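Local coordinates for protein five-membered-cyclitol-phosphate synthase (Streptomyces citricolor, PDB 6K96) that binds NAD and belongs to the myo-inositol-1-phosphate synthase family of cyclitol phosphate synthases, at residues Asp183-Leu188 against Val325-Ala330. Residues are numbered along the deposited sequence; the frame is centred on the assembly and turned at random.
With NAD (nicotinamide-adenine-dinucleotide), chain G.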
loop_
_atom_site.group_PDB
_atom_site.type_symbol
_atom_site.label_atom_id
_atom_site.label_comp_id
_atom_site.label_asym_id
_atom_site.label_seq_id
_atom_site.Cartn_x
_atom_site.Cartn_y
_atom_site.Cartn_z
ATOM N N ASP B 183 -30.071 -11.782 -0.251
ATOM C CA ASP B 183 -28.763 -11.250 -0.720
ATOM C C ASP B 183 -27.740 -11.227 0.417
ATOM O O ASP B 183 -27.862 -10.286 1.231
ATOM C CB ASP B 183 -28.943 -9.857 -1.323
ATOM C CG ASP B 183 -27.786 -9.446 -2.203
ATOM O OD1 ASP B 183 -26.876 -10.293 -2.438
ATOM O OD2 ASP B 183 -27.811 -8.281 -2.668
ATOM N N LEU B 184 -26.772 -12.166 0.421
ATOM C CA LEU B 184 -25.689 -12.229 1.465
ATOM C C LEU B 184 -24.921 -10.915 1.530
ATOM O O LEU B 184 -24.394 -10.487 0.468
ATOM C CB LEU B 184 -24.653 -13.315 1.179
ATOM C CG LEU B 184 -25.172 -14.730 1.016
ATOM C CD1 LEU B 184 -23.997 -15.684 0.944
ATOM C CD2 LEU B 184 -26.128 -15.094 2.136
ATOM N N ALA B 185 -24.799 -10.351 2.736
ATOM C CA ALA B 185 -23.764 -9.343 3.092
ATOM C C ALA B 185 -22.462 -10.055 3.498
ATOM O O ALA B 185 -22.437 -10.747 4.543
ATOM C CB ALA B 185 -24.294 -8.494 4.205
ATOM N N SER B 186 -21.404 -9.927 2.698
ATOM C CA SER B 186 -20.188 -10.772 2.815
ATOM C C SER B 186 -19.638 -10.645 4.235
ATOM O O SER B 186 -19.818 -9.576 4.832
ATOM C CB SER B 186 -19.178 -10.440 1.744
ATOM O OG SER B 186 -19.282 -11.337 0.601
ATOM N N HIS B 187 -19.043 -11.720 4.777
ATOM C CA HIS B 187 -18.540 -11.774 6.181
ATOM C C HIS B 187 -17.820 -10.460 6.484
ATOM O O HIS B 187 -18.191 -9.749 7.465
ATOM C CB HIS B 187 -17.598 -12.969 6.428
ATOM C CG HIS B 187 -17.560 -13.370 7.873
ATOM N ND1 HIS B 187 -16.954 -14.549 8.314
ATOM C CD2 HIS B 187 -18.123 -12.799 8.978
ATOM C CE1 HIS B 187 -17.135 -14.661 9.614
ATOM N NE2 HIS B 187 -17.857 -13.614 10.040
ATOM N N LEU B 188 -16.825 -10.136 5.653
ATOM C CA LEU B 188 -16.141 -8.818 5.707
ATOM C C LEU B 188 -15.996 -8.266 4.301
ATOM O O LEU B 188 -15.118 -8.667 3.555
ATOM C CB LEU B 188 -14.765 -8.882 6.377
ATOM C CG LEU B 188 -14.122 -7.494 6.468
ATOM C CD1 LEU B 188 -14.923 -6.575 7.389
ATOM C CD2 LEU B 188 -12.680 -7.576 6.913
ATOM N N VAL B 325 -26.709 -10.134 8.407
ATOM C CA VAL B 325 -25.883 -10.835 7.382
ATOM C C VAL B 325 -26.548 -10.799 5.991
ATOM O O VAL B 325 -26.105 -11.573 5.107
ATOM C CB VAL B 325 -25.532 -12.257 7.838
ATOM C CG1 VAL B 325 -24.717 -12.242 9.110
ATOM C CG2 VAL B 325 -26.758 -13.117 8.002
ATOM N N LEU B 326 -27.518 -9.899 5.774
ATOM C CA LEU B 326 -28.267 -9.784 4.492
ATOM C C LEU B 326 -28.183 -8.337 4.016
ATOM O O LEU B 326 -28.296 -7.426 4.878
ATOM C CB LEU B 326 -29.731 -10.173 4.709
ATOM C CG LEU B 326 -30.027 -11.665 4.793
ATOM C CD1 LEU B 326 -31.484 -11.907 5.109
ATOM C CD2 LEU B 326 -29.645 -12.404 3.536
ATOM N N LYS B 327 -28.060 -8.121 2.699
ATOM C CA LYS B 327 -28.201 -6.758 2.106
ATOM C C LYS B 327 -29.682 -6.346 2.065
ATOM O O LYS B 327 -29.942 -5.175 2.344
ATOM C CB LYS B 327 -27.478 -6.657 0.761
ATOM C CG LYS B 327 -25.978 -6.854 0.884
ATOM C CD LYS B 327 -25.082 -5.802 0.263
ATOM C CE LYS B 327 -24.368 -6.308 -0.970
ATOM N NZ LYS B 327 -25.322 -6.463 -2.090
ATOM N N SER B 328 -30.618 -7.268 1.817
ATOM C CA SER B 328 -32.015 -6.944 1.425
ATOM C C SER B 328 -32.997 -7.827 2.180
ATOM O O SER B 328 -33.728 -8.623 1.599
ATOM C CB SER B 328 -32.164 -7.108 -0.073
ATOM O OG SER B 328 -31.142 -6.387 -0.775
ATOM N N PRO B 329 -33.028 -7.733 3.523
ATOM C CA PRO B 329 -33.838 -8.623 4.326
ATOM C C PRO B 329 -35.275 -8.224 4.067
ATOM O O PRO B 329 -35.476 -7.049 3.859
ATOM C CB PRO B 329 -33.489 -8.262 5.779
ATOM C CG PRO B 329 -33.035 -6.822 5.689
ATOM C CD PRO B 329 -32.302 -6.756 4.357
ATOM N N ALA B 330 -36.195 -9.179 4.141
ATOM C CA ALA B 330 -37.632 -8.913 4.131
ATOM C C ALA B 330 -37.929 -7.819 5.164
ATOM O O ALA B 330 -37.487 -7.954 6.336
ATOM C CB ALA B 330 -38.354 -10.207 4.396
HETATM P PA NAD G . -20.581 -20.016 -8.460
HETATM O O1A NAD G . -20.563 -19.398 -9.805
HETATM O O2A NAD G . -19.268 -20.572 -7.983
HETATM O O5B NAD G . -21.736 -21.065 -8.229
HETATM C C5B NAD G . -22.795 -21.026 -9.213
HETATM C C4B NAD G . -23.272 -22.430 -9.476
HETATM O O4B NAD G . -24.644 -22.472 -9.995
HETATM C C3B NAD G . -22.422 -23.164 -10.517
HETATM O O3B NAD G . -22.188 -24.488 -10.052
HETATM C C2B NAD G . -23.351 -23.187 -11.728
HETATM O O2B NAD G . -22.821 -24.180 -12.560
HETATM C C1B NAD G . -24.669 -23.474 -11.002
HETATM N N9A NAD G . -25.901 -23.317 -11.748
HETATM C C8A NAD G . -26.067 -22.438 -12.791
HETATM N N7A NAD G . -27.299 -22.404 -13.244
HETATM C C5A NAD G . -28.002 -23.289 -12.434
HETATM C C6A NAD G . -29.358 -23.674 -12.426
HETATM N N6A NAD G . -30.255 -23.168 -13.264
HETATM N N1A NAD G . -29.763 -24.548 -11.464
HETATM C C2A NAD G . -28.825 -25.035 -10.629
HETATM N N3A NAD G . -27.526 -24.754 -10.563
HETATM C C4A NAD G . -27.158 -23.855 -11.495
HETATM O O3 NAD G . -21.042 -18.894 -7.437
HETATM P PN NAD G . -20.628 -18.678 -5.898
HETATM O O1N NAD G . -20.886 -19.948 -5.182
HETATM O O2N NAD G . -19.284 -18.022 -5.985
HETATM O O5D NAD G . -21.742 -17.602 -5.448
HETATM C C5D NAD G . -23.167 -18.015 -5.535
HETATM C C4D NAD G . -24.045 -16.804 -5.424
HETATM O O4D NAD G . -23.911 -16.165 -4.133
HETATM C C3D NAD G . -23.722 -15.733 -6.476
HETATM O O3D NAD G . -24.946 -15.160 -6.881
HETATM C C2D NAD G . -22.998 -14.666 -5.661
HETATM O O2D NAD G . -23.126 -13.329 -6.109
HETATM C C1D NAD G . -23.746 -14.753 -4.333
HETATM N N1N NAD G . -22.954 -14.076 -3.262
HETATM C C2N NAD G . -21.568 -14.414 -3.099
HETATM C C3N NAD G . -20.741 -13.689 -2.257
HETATM C C7N NAD G . -19.298 -14.135 -2.109
HETATM O O7N NAD G . -18.929 -15.182 -2.627
HETATM N N7N NAD G . -18.467 -13.355 -1.423
HETATM C C4N NAD G . -21.297 -12.591 -1.602
HETATM C C5N NAD G . -22.670 -12.383 -1.630
HETATM C C6N NAD G . -23.464 -13.075 -2.526
#
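Lys327 lays its side chain obliquely across that of Asp183, with Lys327 CB 3.8 Å from Asp183 OD2. The lysine chain bends at chi2, chi3 and chi4 and brings Lys327 NZ back to Asp183 OD2 at 3.1 Å, a salt bridge. NZ meets this oxygen from above the carboxylate, 48° out of its plane. With CG anti to the backbone N (chi1 -161°), the Asp183 carboxylate lies beside Lys327 CB and NZ. Lys327 N also donates to Asp183 O (2.6 Å). Leu326 CD2 lies 3.6 Å from Asp183 O. Ala185 N donates to Val325 O at 3.0 Å. Ala185 CB rests on that carbonyl group. These two backbone bonds flank Leu184 and Leu326, which form a single beta bridge.

Leu184 turns its CB away from 325-330, and Leu184 CB sits 3.6 Å from NAD C5N. Ser186 OG accepts a hydrogen bond from the NAD amide N7N (3.0 Å). Leu184 and Ser186 belong to the NAD pocket, and 325-330 packs behind this part of it through Asp183, Leu184 and Ala185.

Segment 183-188 joins strand 179-180, an outermost strand, within this chain, of the parallel sheet, to helix 190-203. Segment 325-330 lies between helices 292-313 and 338-353. Leu184 and Val325 both touch Leu303 of helix 292-313.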